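Local coordinates for insecticidal crystal protein Cry7Cal (Bacillus thuringiensis, PDB 5ZI1), which is an insecticidal three-domain Cry toxin fragment active against locusts, probably acting, as relatives do, by binding receptors on gut cells and forming membrane pores, at residues S436-E441 with G445-L450; K210-Y215 with V280-R285; G262-E265 with P269-Y272; V226-P231 with L249-F254; I487-A490 with P495-K498. All coordinates share one frame; numbering follows the deposited sequence.

Interaction 1 of 5, residues S436-E441 with G445-L450; sequences SEIFKE and GTIPVL
Ser-436 and Val-449 face each other as an antiparallel hydrogen-bonded pair: Ser-436 N donates to Val-449 O at 2.8 Å, and Val-449 N returns a bond to Ser-436 O. One step on, Glu-437 and Pro-448 form a non-hydrogen-bonded pair with CA atoms 4.1 Å apart. Here Pro-448 CA approaches Ser-436 O (3.3 Å) in a CA-H...O contact, as does Glu-437 CA with Ile-447 O (3.2 Å). Ile-438 N then closes a third backbone bond, 2.9 Å to Ile-447 O.

Side chains fill in around this ladder. Ile-438 CG1 lies against Ile-447 CG2 at 3.8 Å and against Val-449 CG2 at 3.9 Å, while Ser-436 OG lies beside Val-449 CB and bonds to Ala-286 O. Beyond Ile-438 the two segments part: a water takes the N-H of Ile-447 and donates to Ile-438 O, and Lys-440, its chain bent at chi3 and chi4, returns NZ to Gly-445 O in a weak bond of 3.0 Å. In Glu-437, CG sits near +60° (chi1 70°) with the chain extended beyond it, which carries OE2 alongside Thr-446 CG2; a water links OE2 to Thr-446 OG1.

Farther out, Arg-285 holds Glu-437 OE1 in a salt bridge; Ile-282 packs on Ile-438, and Trp-271 on both isoleucines. The arrangement is that of a beta hairpin, strands 430-437 and 448-454, whose pairing opens into a water-bridged loop, within the beta-rich middle domain of the three-domain Cry fold.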
# COMPACT_ATOMS: atom_id res chain seq x y z
N SER A 436 -17.95 3.04 1.98
CA SER A 436 -18.31 4.14 2.85
C SER A 436 -19.25 5.06 2.08
O SER A 436 -19.84 4.67 1.07
CB SER A 436 -17.04 4.87 3.32
OG SER A 436 -16.33 5.36 2.21
N GLU A 437 -19.39 6.30 2.54
CA GLU A 437 -20.21 7.25 1.83
C GLU A 437 -19.65 8.65 2.05
O GLU A 437 -18.79 8.87 2.91
CB GLU A 437 -21.66 7.19 2.28
CG GLU A 437 -21.84 7.70 3.67
CD GLU A 437 -23.18 7.36 4.27
OE1 GLU A 437 -23.51 7.93 5.33
OE2 GLU A 437 -23.89 6.50 3.69
N ILE A 438 -20.19 9.58 1.27
CA ILE A 438 -19.90 11.00 1.37
C ILE A 438 -20.87 11.61 2.37
O ILE A 438 -22.09 11.47 2.23
CB ILE A 438 -20.02 11.68 0.00
CG1 ILE A 438 -18.85 11.28 -0.89
CG2 ILE A 438 -20.07 13.18 0.16
CD1 ILE A 438 -17.47 11.73 -0.33
N PHE A 439 -20.32 12.30 3.37
CA PHE A 439 -21.13 13.08 4.30
C PHE A 439 -21.85 14.19 3.55
O PHE A 439 -21.21 15.12 3.03
CB PHE A 439 -20.23 13.67 5.39
CG PHE A 439 -20.98 14.14 6.61
CD1 PHE A 439 -21.93 15.14 6.51
CD2 PHE A 439 -20.71 13.58 7.85
CE1 PHE A 439 -22.64 15.56 7.63
CE2 PHE A 439 -21.40 14.00 8.99
CZ PHE A 439 -22.36 15.00 8.88
N LYS A 440 -23.17 14.13 3.50
CA LYS A 440 -23.94 15.06 2.69
C LYS A 440 -24.41 16.23 3.54
O LYS A 440 -24.76 16.07 4.72
CB LYS A 440 -25.12 14.34 2.03
CG LYS A 440 -25.09 14.36 0.50
CD LYS A 440 -25.87 13.21 -0.16
CE LYS A 440 -27.24 13.02 0.44
NZ LYS A 440 -27.18 12.10 1.62
N GLU A 441 -24.39 17.42 2.95
CA GLU A 441 -24.90 18.62 3.59
C GLU A 441 -26.38 18.83 3.33
O GLU A 441 -27.07 19.44 4.16
CB GLU A 441 -24.13 19.85 3.10
CG GLU A 441 -24.51 21.17 3.77
CD GLU A 441 -23.54 22.31 3.39
OE1 GLU A 441 -23.31 23.23 4.22
OE2 GLU A 441 -22.99 22.30 2.26
N GLY A 445 -30.31 10.37 -0.67
CA GLY A 445 -29.61 9.41 -1.50
C GLY A 445 -28.16 9.24 -1.09
O GLY A 445 -27.50 10.21 -0.72
N THR A 446 -27.64 8.01 -1.13
CA THR A 446 -26.26 7.74 -0.74
C THR A 446 -25.30 8.01 -1.90
O THR A 446 -25.50 7.49 -3.00
CB THR A 446 -26.10 6.28 -0.29
OG1 THR A 446 -26.96 6.00 0.83
CG2 THR A 446 -24.67 5.97 0.07
N ILE A 447 -24.26 8.79 -1.64
CA ILE A 447 -23.09 8.82 -2.51
C ILE A 447 -22.05 7.85 -1.94
O ILE A 447 -21.33 8.21 -0.99
CB ILE A 447 -22.49 10.23 -2.63
CG1 ILE A 447 -23.54 11.22 -3.14
CG2 ILE A 447 -21.31 10.23 -3.56
CD1 ILE A 447 -23.00 12.63 -3.21
N PRO A 448 -21.94 6.64 -2.46
CA PRO A 448 -21.03 5.65 -1.87
C PRO A 448 -19.59 5.86 -2.31
O PRO A 448 -19.31 6.49 -3.33
CB PRO A 448 -21.57 4.32 -2.40
CG PRO A 448 -22.62 4.70 -3.47
CD PRO A 448 -22.52 6.14 -3.72
N VAL A 449 -18.67 5.33 -1.51
CA VAL A 449 -17.26 5.36 -1.88
C VAL A 449 -16.69 3.98 -1.64
O VAL A 449 -16.91 3.39 -0.57
CB VAL A 449 -16.47 6.42 -1.10
CG1 VAL A 449 -15.14 6.67 -1.77
CG2 VAL A 449 -17.24 7.70 -0.98
N LEU A 450 -15.98 3.45 -2.62
CA LEU A 450 -15.48 2.08 -2.57
C LEU A 450 -14.05 2.05 -2.04
O LEU A 450 -13.20 2.87 -2.43
CB LEU A 450 -15.58 1.44 -3.96
CG LEU A 450 -16.98 1.37 -4.63
CD1 LEU A 450 -16.93 0.61 -5.94
CD2 LEU A 450 -18.05 0.75 -3.72
O HOH W 1 -26.08 4.49 2.87
O HOH W 2 -26.44 8.61 2.72
O HOH W 3 -24.00 9.86 1.01

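Interaction 2 of 5, residues K210-Y215 with V280-R285; sequences KVWENY and VLIENR
Trp-212 lays one face of its indole beneath the CG2 methyl of Ile-282, which stands 3.6 Å from the centroid of the five-membered ring and 17° off its normal, a CH-pi contact. The closest atom of the ring is CG, at 3.4 Å from Ile-282 CG2, so the methyl sits over the pyrrole half near the stem of the side chain. Ile-282 presents this branch because CG2 is anti to its backbone N, with CG1 taking the place beside that nitrogen.

At the indole edge, Trp-212 NE1 donates to Glu-283 OE1 over 2.8 Å. The acceptor lies in the ring plane and is met nearly along its C-O axis, while the carboxylate plane is turned 56° from the indole. Glu-283 does not aim its CB straight at the other helix; a bend at chi2 swings the carboxylate round to the ring. Its second oxygen, OE2, accepts a 2.6 Å bond from a water that is also 2.6 Å from Tyr-215 OH, and forms a salt bridge with Arg-219 on the same helix as the tryptophan.

The helix axes pass 10.2 Å apart and cross at -50°. Phe-279 meets the Trp-212 ring and packs edge-to-face with Tyr-215, extending the aromatic surface between helix 208-227 of the N-terminal domain and helix 279-286 of the middle domain.

With an indole N-H, a water and an arginine all serving its two oxygens, the Glu-283 carboxylate is probably kept ionised, and a charged group is thus accommodated in an interdomain contact that is otherwise largely buried.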
# COMPACT_ATOMS: atom_id res chain seq x y z
N LYS A 210 -15.45 18.66 -3.91
CA LYS A 210 -14.38 18.46 -4.89
C LYS A 210 -13.00 18.64 -4.26
O LYS A 210 -12.02 18.13 -4.80
CB LYS A 210 -14.57 19.42 -6.06
CG LYS A 210 -13.75 19.06 -7.30
CD LYS A 210 -14.09 19.98 -8.45
CE LYS A 210 -13.34 19.59 -9.71
NZ LYS A 210 -13.91 20.29 -10.91
N VAL A 211 -12.90 19.36 -3.15
CA VAL A 211 -11.60 19.49 -2.52
C VAL A 211 -11.21 18.16 -1.90
O VAL A 211 -10.07 17.70 -2.06
CB VAL A 211 -11.60 20.63 -1.49
CG1 VAL A 211 -10.48 20.44 -0.48
CG2 VAL A 211 -11.44 21.96 -2.19
N TRP A 212 -12.16 17.50 -1.24
CA TRP A 212 -11.90 16.17 -0.73
C TRP A 212 -11.54 15.19 -1.84
O TRP A 212 -10.59 14.41 -1.71
CB TRP A 212 -13.10 15.64 0.04
CG TRP A 212 -12.71 14.43 0.76
CD1 TRP A 212 -12.04 14.36 1.95
CD2 TRP A 212 -12.90 13.08 0.33
NE1 TRP A 212 -11.83 13.06 2.30
CE2 TRP A 212 -12.33 12.24 1.32
CE3 TRP A 212 -13.49 12.50 -0.79
CZ2 TRP A 212 -12.35 10.86 1.23
CZ3 TRP A 212 -13.51 11.13 -0.88
CH2 TRP A 212 -12.94 10.32 0.12
N GLU A 213 -12.29 15.22 -2.95
CA GLU A 213 -12.02 14.28 -4.03
C GLU A 213 -10.58 14.40 -4.52
O GLU A 213 -9.89 13.40 -4.70
CB GLU A 213 -13.01 14.49 -5.17
CG GLU A 213 -12.77 13.57 -6.35
CD GLU A 213 -14.02 13.44 -7.23
OE1 GLU A 213 -15.05 12.90 -6.76
OE2 GLU A 213 -13.99 13.90 -8.38
N ASN A 214 -10.12 15.63 -4.76
CA ASN A 214 -8.75 15.84 -5.23
C ASN A 214 -7.75 15.40 -4.17
O ASN A 214 -6.68 14.87 -4.49
CB ASN A 214 -8.52 17.30 -5.59
CG ASN A 214 -9.34 17.77 -6.79
OD1 ASN A 214 -9.81 16.96 -7.61
ND2 ASN A 214 -9.52 19.08 -6.91
N TYR A 215 -8.08 15.64 -2.91
CA TYR A 215 -7.25 15.19 -1.81
C TYR A 215 -7.18 13.67 -1.78
O TYR A 215 -6.09 13.08 -1.72
CB TYR A 215 -7.84 15.74 -0.52
CG TYR A 215 -7.19 15.28 0.77
CD1 TYR A 215 -7.57 14.08 1.36
CD2 TYR A 215 -6.25 16.08 1.41
CE1 TYR A 215 -7.03 13.68 2.55
CE2 TYR A 215 -5.67 15.67 2.61
CZ TYR A 215 -6.07 14.48 3.17
OH TYR A 215 -5.51 14.07 4.35
N VAL A 280 -13.29 17.84 7.53
CA VAL A 280 -13.12 16.75 8.50
C VAL A 280 -14.34 15.83 8.52
O VAL A 280 -14.22 14.63 8.78
CB VAL A 280 -12.81 17.32 9.90
CG1 VAL A 280 -14.01 18.03 10.47
CG2 VAL A 280 -12.33 16.22 10.83
N LEU A 281 -15.53 16.37 8.24
CA LEU A 281 -16.73 15.54 8.23
C LEU A 281 -16.69 14.56 7.06
O LEU A 281 -16.94 13.36 7.23
CB LEU A 281 -17.98 16.41 8.18
CG LEU A 281 -18.18 17.22 9.45
CD1 LEU A 281 -19.52 17.96 9.42
CD2 LEU A 281 -18.07 16.34 10.68
N ILE A 282 -16.34 15.05 5.87
CA ILE A 282 -16.20 14.17 4.72
C ILE A 282 -15.16 13.09 5.00
O ILE A 282 -15.41 11.90 4.81
CB ILE A 282 -15.84 14.98 3.47
CG1 ILE A 282 -16.84 16.12 3.28
CG2 ILE A 282 -15.78 14.06 2.28
CD1 ILE A 282 -16.57 17.00 2.04
N GLU A 283 -13.96 13.52 5.43
CA GLU A 283 -12.87 12.57 5.67
C GLU A 283 -13.29 11.51 6.67
O GLU A 283 -13.06 10.31 6.45
CB GLU A 283 -11.62 13.33 6.13
CG GLU A 283 -10.42 12.44 6.56
CD GLU A 283 -9.69 11.77 5.39
OE1 GLU A 283 -10.16 11.89 4.25
OE2 GLU A 283 -8.63 11.13 5.62
N ASN A 284 -13.92 11.91 7.78
CA ASN A 284 -14.22 10.94 8.82
C ASN A 284 -15.31 9.96 8.40
O ASN A 284 -15.31 8.81 8.85
CB ASN A 284 -14.61 11.64 10.13
CG ASN A 284 -13.40 12.26 10.87
OD1 ASN A 284 -12.27 11.78 10.75
ND2 ASN A 284 -13.66 13.30 11.64
N ARG A 285 -16.26 10.36 7.54
CA ARG A 285 -17.28 9.40 7.12
C ARG A 285 -16.84 8.59 5.92
O ARG A 285 -17.27 7.44 5.78
CB ARG A 285 -18.62 10.10 6.82
CG ARG A 285 -19.65 9.22 6.10
CD ARG A 285 -20.47 8.43 7.11
NE ARG A 285 -21.08 9.26 8.14
CZ ARG A 285 -22.08 10.09 7.90
NH1 ARG A 285 -22.58 10.15 6.68
NH2 ARG A 285 -22.60 10.81 8.89
O HOH W 4 -6.60 12.58 6.24

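Interaction 3 of 5, residues G262-E265 with P269-Y272; sequences GINE and PDWY
Asp-270 turns its carboxylate back toward the loop that precedes it and engages Gly-262 and Asn-264 with different oxygens. Its CG lies anti to the carbonyl carbon, which brings OD1 to Gly-262 N at 3.0 Å; the N-H comes in on the syn side, tilted out of the carboxylate plane, and the bond is noticeably bent. Gly-262 adopts a backbone with positive phi, where a side chain would press against the preceding carbonyl oxygen.

Asn-264 also has positive phi. Its CG stands opposite its own carbonyl carbon (chi1 -55°), and a chi2 of 102° turns the amide until ND2 faces Asp-270. ND2 then makes a weak bond of 3.3 Å to Asp-270 OD2, with the amide plane steeply inclined, 72°, to the carboxylate. Two waters also bridge the segments. One accepts from Asn-264 ND2 and from Asp-270 N; the other accepts from Asn-264 N and donates to Asp-270 OD1 at 2.8 Å.

Nearby, Pro-269 rests on Trp-369, and Glu-265 forms a salt bridge with Lys-402. A single carboxylate therefore ties together a short surface loop: Asp-270 meets one backbone N-H directly and the asparagine amide weakly, with waters completing the polar contact.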
# COMPACT_ATOMS: atom_id res chain seq x y z
N GLY A 262 -19.91 15.85 -14.51
CA GLY A 262 -19.68 15.97 -15.93
C GLY A 262 -20.88 16.38 -16.77
O GLY A 262 -20.70 16.64 -17.96
N ILE A 263 -22.09 16.42 -16.22
CA ILE A 263 -23.27 16.80 -17.00
C ILE A 263 -23.44 18.32 -17.03
O ILE A 263 -23.65 18.92 -18.09
CB ILE A 263 -24.53 16.10 -16.46
CG1 ILE A 263 -24.31 14.60 -16.27
CG2 ILE A 263 -25.71 16.32 -17.40
CD1 ILE A 263 -23.85 13.90 -17.51
N ASN A 264 -23.33 18.95 -15.85
CA ASN A 264 -23.35 20.40 -15.66
C ASN A 264 -24.55 21.04 -16.37
O ASN A 264 -24.44 21.79 -17.34
CB ASN A 264 -22.01 21.00 -16.08
CG ASN A 264 -20.83 20.33 -15.34
OD1 ASN A 264 -20.13 19.49 -15.91
ND2 ASN A 264 -20.65 20.67 -14.06
N GLU A 265 -25.72 20.68 -15.83
CA GLU A 265 -26.99 21.33 -16.09
C GLU A 265 -27.66 21.53 -14.74
O GLU A 265 -27.42 20.77 -13.80
CB GLU A 265 -27.89 20.49 -17.03
CG GLU A 265 -27.32 20.38 -18.43
CD GLU A 265 -28.02 19.35 -19.29
OE1 GLU A 265 -29.08 18.84 -18.88
OE2 GLU A 265 -27.49 19.05 -20.39
N PRO A 269 -26.67 18.55 -11.54
CA PRO A 269 -25.38 19.14 -11.16
C PRO A 269 -24.39 18.08 -10.71
O PRO A 269 -24.73 16.93 -10.45
CB PRO A 269 -25.75 20.09 -10.01
CG PRO A 269 -26.95 19.44 -9.37
CD PRO A 269 -27.68 18.68 -10.48
N ASP A 270 -23.12 18.49 -10.67
CA ASP A 270 -22.10 17.71 -9.98
C ASP A 270 -22.48 17.53 -8.51
O ASP A 270 -23.03 18.42 -7.87
CB ASP A 270 -20.74 18.38 -10.07
CG ASP A 270 -20.16 18.35 -11.47
OD1 ASP A 270 -20.73 17.68 -12.34
OD2 ASP A 270 -19.12 19.01 -11.70
N TRP A 271 -22.14 16.36 -7.97
CA TRP A 271 -22.50 16.08 -6.58
C TRP A 271 -21.74 16.97 -5.58
O TRP A 271 -22.22 17.12 -4.45
CB TRP A 271 -22.27 14.60 -6.26
CG TRP A 271 -20.80 14.18 -6.27
CD1 TRP A 271 -20.13 13.59 -7.31
CD2 TRP A 271 -19.85 14.34 -5.21
NE1 TRP A 271 -18.82 13.37 -6.96
CE2 TRP A 271 -18.62 13.81 -5.67
CE3 TRP A 271 -19.91 14.85 -3.91
CZ2 TRP A 271 -17.46 13.79 -4.88
CZ3 TRP A 271 -18.76 14.83 -3.12
CH2 TRP A 271 -17.56 14.31 -3.61
N TYR A 272 -20.61 17.59 -5.98
CA TYR A 272 -19.73 18.25 -5.00
C TYR A 272 -20.48 19.24 -4.11
O TYR A 272 -20.34 19.21 -2.88
CB TYR A 272 -18.57 18.96 -5.69
CG TYR A 272 -17.79 18.13 -6.67
CD1 TYR A 272 -17.18 16.95 -6.28
CD2 TYR A 272 -17.64 18.54 -8.00
CE1 TYR A 272 -16.46 16.19 -7.19
CE2 TYR A 272 -16.93 17.79 -8.91
CZ TYR A 272 -16.34 16.62 -8.50
OH TYR A 272 -15.63 15.86 -9.40
O HOH W 5 -22.24 21.38 -11.81
O HOH W 6 -23.28 16.95 -13.36

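Interaction 4 of 5, residues V226-P231 with L249-F254; sequences VLDLLP and LTRQIF
Segment 226-231 continues from helix 208-227 with a type I turn from Leu-227 to Leu-230, while 249-254 runs as loop into the short strand 252-254, the nearest CA atoms being those of Asp-228 and Leu-249 at 7.2 Å. Asp-228, at the second position of the turn, points its carboxylate across to Arg-251. The guanidinium answers side-on with two nitrogens: NE donates to OD1 and NH2 to OD2, each at 2.8 Å and both close to straight, at 169° and 172°. Carboxylate and guanidinium are nearly coplanar, 16° apart, and OD2 is met on its syn lone pair, whereas NE lies somewhat out of the carboxylate plane. Arg-251 reaches this pose from a first torsion near +60°, which tucks CG in over its own backbone, followed by a bend at chi2.

Leu-249 supplies the apolar flank. Its CD1 touches Asp-228 CG at 3.7 Å, beside the salt bridge, and CD2 meets Pro-231 CG at 3.9 Å, where the two side chains cross at about a right angle. The pairing of charges is thus bordered by hydrocarbon from the same segment that carries the arginine.

His-430 NE2 is a further partner of Arg-251 NH2, so the guanidinium is fixed from the hairpin side as well, and Thr-223 of the helix packs against both Asp-228 and Arg-251. A bidentate Asp-Arg bridge of this kind here joins the turn following helix 208-227 of the N-terminal helical domain to a segment of the middle domain, at an interdomain junction of the three-domain Cry toxin fold.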
# COMPACT_ATOMS: atom_id res chain seq x y z
N VAL A 226 4.25 6.11 -4.70
CA VAL A 226 5.35 6.37 -3.78
C VAL A 226 5.32 5.50 -2.53
O VAL A 226 6.29 4.79 -2.27
CB VAL A 226 5.38 7.86 -3.40
CG1 VAL A 226 6.51 8.12 -2.38
CG2 VAL A 226 5.57 8.69 -4.65
N LEU A 227 4.24 5.54 -1.74
CA LEU A 227 4.28 4.92 -0.42
C LEU A 227 4.53 3.42 -0.49
O LEU A 227 5.25 2.86 0.35
CB LEU A 227 3.00 5.19 0.36
CG LEU A 227 2.55 6.63 0.54
CD1 LEU A 227 1.34 6.69 1.49
CD2 LEU A 227 3.73 7.48 1.02
N ASP A 228 3.92 2.75 -1.48
CA ASP A 228 4.08 1.31 -1.61
C ASP A 228 5.52 0.90 -1.87
O ASP A 228 5.86 -0.27 -1.70
CB ASP A 228 3.15 0.77 -2.72
CG ASP A 228 1.67 0.80 -2.33
OD1 ASP A 228 1.36 0.96 -1.12
OD2 ASP A 228 0.80 0.65 -3.22
N LEU A 229 6.37 1.84 -2.31
CA LEU A 229 7.80 1.56 -2.43
C LEU A 229 8.48 1.47 -1.07
O LEU A 229 9.44 0.71 -0.93
CB LEU A 229 8.48 2.66 -3.24
CG LEU A 229 8.31 2.72 -4.75
CD1 LEU A 229 9.11 3.94 -5.25
CD2 LEU A 229 8.78 1.44 -5.43
N LEU A 230 8.02 2.23 -0.07
CA LEU A 230 8.79 2.46 1.16
C LEU A 230 8.96 1.23 2.04
O LEU A 230 10.00 1.09 2.68
CB LEU A 230 8.17 3.60 1.98
CG LEU A 230 8.08 4.94 1.23
CD1 LEU A 230 7.48 6.03 2.09
CD2 LEU A 230 9.44 5.37 0.70
N PRO A 231 7.99 0.30 2.10
CA PRO A 231 8.24 -0.93 2.88
C PRO A 231 9.37 -1.77 2.31
O PRO A 231 9.98 -2.55 3.05
CB PRO A 231 6.91 -1.68 2.82
CG PRO A 231 5.89 -0.63 2.48
CD PRO A 231 6.59 0.38 1.64
N LEU A 249 1.13 -5.40 1.71
CA LEU A 249 0.68 -4.02 1.86
C LEU A 249 -0.75 -4.04 2.39
O LEU A 249 -1.69 -4.34 1.64
CB LEU A 249 0.72 -3.29 0.52
CG LEU A 249 2.01 -3.28 -0.26
CD1 LEU A 249 1.74 -2.84 -1.70
CD2 LEU A 249 3.04 -2.36 0.42
N THR A 250 -0.94 -3.68 3.65
CA THR A 250 -2.25 -3.77 4.28
C THR A 250 -3.06 -2.49 4.19
O THR A 250 -4.15 -2.43 4.76
CB THR A 250 -2.09 -4.14 5.75
OG1 THR A 250 -1.32 -3.12 6.39
CG2 THR A 250 -1.38 -5.48 5.89
N ARG A 251 -2.55 -1.46 3.53
CA ARG A 251 -3.24 -0.17 3.52
C ARG A 251 -4.48 -0.24 2.63
O ARG A 251 -4.49 -0.92 1.60
CB ARG A 251 -2.29 0.94 3.05
CG ARG A 251 -2.12 1.10 1.55
CD ARG A 251 -1.44 -0.10 0.92
NE ARG A 251 -1.24 0.02 -0.53
CZ ARG A 251 -2.17 -0.19 -1.46
NH1 ARG A 251 -3.42 -0.50 -1.12
NH2 ARG A 251 -1.85 -0.06 -2.74
N GLN A 252 -5.52 0.49 3.02
CA GLN A 252 -6.77 0.56 2.27
C GLN A 252 -6.87 1.91 1.57
O GLN A 252 -6.70 2.95 2.21
CB GLN A 252 -7.96 0.36 3.22
CG GLN A 252 -9.36 0.46 2.58
CD GLN A 252 -10.46 0.16 3.60
OE1 GLN A 252 -11.08 -0.90 3.58
NE2 GLN A 252 -10.66 1.09 4.53
N ILE A 253 -7.16 1.90 0.27
CA ILE A 253 -7.36 3.14 -0.46
C ILE A 253 -8.74 3.16 -1.10
O ILE A 253 -9.38 2.11 -1.31
CB ILE A 253 -6.28 3.35 -1.52
CG1 ILE A 253 -6.20 2.17 -2.46
CG2 ILE A 253 -4.92 3.64 -0.84
CD1 ILE A 253 -4.95 2.22 -3.34
N PHE A 254 -9.21 4.37 -1.40
CA PHE A 254 -10.57 4.60 -1.88
C PHE A 254 -10.57 5.22 -3.26
O PHE A 254 -9.84 6.19 -3.51
CB PHE A 254 -11.36 5.48 -0.92
CG PHE A 254 -11.77 4.75 0.34
CD1 PHE A 254 -10.83 4.53 1.37
CD2 PHE A 254 -13.06 4.24 0.47
CE1 PHE A 254 -11.19 3.86 2.53
CE2 PHE A 254 -13.43 3.56 1.62
CZ PHE A 254 -12.48 3.35 2.65

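Interaction 5 of 5, residues I487-A490 with P495-K498; sequences IDSA and PILK
Backbone pairing comes first: Ile-487 and Ile-496 form an antiparallel hydrogen-bonded pair, with Ile-487 N to Ile-496 O and Ile-496 N to Ile-487 O each 3.2 Å long and near-straight at the hydrogen. Beside them, Pro-495 CB makes a close approach of 3.3 Å to Ile-487 O.

Apolar contacts follow on the face that carries both isoleucines. Their CG1 atoms meet at 3.7 Å, because a first torsion near +60° in each residue (chi1 73° in Ile-487, 63° in Ile-496) tips the two branches toward one another. Ile-487 CG2 packs against Lys-498 CB at 4.0 Å, the aliphatic part of the lysine crossing it at about a right angle. At the other end, Ser-489 CB rests 3.9 Å from Ile-496 CG2.

The polar end of Ser-489 is engaged by Thr-492 within the connecting loop. Strand 589-599 lies beside strand 496-500, paired antiparallel with it, and places Tyr-591 against Ile-487 and Lys-498. In chemical terms, this turn in the C-terminal domain combines two long main-chain hydrogen bonds with methyl and methylene packing, the lysine taking part through its aliphatic carbons.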
# COMPACT_ATOMS: atom_id res chain seq x y z
N ILE A 487 -2.92 2.69 14.48
CA ILE A 487 -2.66 4.07 14.09
C ILE A 487 -2.07 4.05 12.68
O ILE A 487 -1.55 3.04 12.21
CB ILE A 487 -1.70 4.81 15.05
CG1 ILE A 487 -0.27 4.30 14.88
CG2 ILE A 487 -2.13 4.64 16.52
CD1 ILE A 487 0.71 5.06 15.71
N ASP A 488 -2.16 5.21 12.02
CA ASP A 488 -1.63 5.34 10.68
C ASP A 488 -0.10 5.35 10.68
O ASP A 488 0.53 5.78 11.63
CB ASP A 488 -2.15 6.61 10.02
CG ASP A 488 -3.56 6.46 9.50
OD1 ASP A 488 -3.91 5.38 8.96
OD2 ASP A 488 -4.32 7.45 9.62
N SER A 489 0.47 4.86 9.58
CA SER A 489 1.90 4.91 9.34
C SER A 489 2.11 4.93 7.84
O SER A 489 1.71 3.99 7.15
CB SER A 489 2.62 3.72 9.99
OG SER A 489 3.88 3.48 9.36
N ALA A 490 2.75 5.99 7.34
CA ALA A 490 2.91 6.21 5.91
C ALA A 490 3.99 5.35 5.27
O ALA A 490 3.94 5.14 4.06
CB ALA A 490 3.25 7.69 5.65
N PRO A 495 -1.15 0.14 8.50
CA PRO A 495 -1.15 0.63 9.88
C PRO A 495 -0.30 -0.27 10.78
O PRO A 495 0.15 -1.34 10.39
CB PRO A 495 -2.62 0.62 10.27
CG PRO A 495 -3.28 -0.29 9.30
CD PRO A 495 -2.50 -0.25 8.05
N ILE A 496 -0.08 0.22 12.00
CA ILE A 496 0.80 -0.41 12.97
C ILE A 496 0.11 -0.40 14.33
O ILE A 496 -0.89 0.28 14.53
CB ILE A 496 2.18 0.29 13.06
CG1 ILE A 496 2.03 1.73 13.55
CG2 ILE A 496 2.90 0.24 11.71
CD1 ILE A 496 3.33 2.46 13.68
N LEU A 497 0.65 -1.19 15.27
CA LEU A 497 0.13 -1.21 16.63
C LEU A 497 0.87 -0.22 17.51
O LEU A 497 2.10 -0.11 17.45
CB LEU A 497 0.25 -2.61 17.24
CG LEU A 497 -0.60 -3.74 16.63
CD1 LEU A 497 -0.97 -4.77 17.68
CD2 LEU A 497 -1.84 -3.19 15.97
N LYS A 498 0.11 0.48 18.36
CA LYS A 498 0.67 1.38 19.37
C LYS A 498 0.27 0.88 20.75
O LYS A 498 -0.90 0.94 21.13
CB LYS A 498 0.18 2.80 19.16
CG LYS A 498 0.78 3.80 20.11
CD LYS A 498 0.26 5.18 19.82
CE LYS A 498 -0.83 5.59 20.80
NZ LYS A 498 -0.30 6.58 21.80

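In the fold
Interactions 1, 2 and 3 form a connected group on one side of the chain's centre. The centres of interactions 1 and 2 are about 11 Å apart, joined through Arg-285, and those of 1 and 3 about 16 Å, joined through Trp-271. Between interactions 2 and 3, Glu-213 OE2 lies 2.8 Å from Tyr-272 OH, a probable hydrogen bond. Interaction 4 shares helix 208-227 with interaction 2 and a sheet with interaction 1, where Phe-254 touches Val-449. Interaction 5 is centred about 12 Å from interaction 4, and Thr-250 meets Pro-495 there. Interactions 2 and 4 join the N-terminal and middle domains. A bound acetate, probably from the crystallisation liquor, lies about 4 Å from the Arg-251 side chain, and one lies about 4 Å from that of Pro-495.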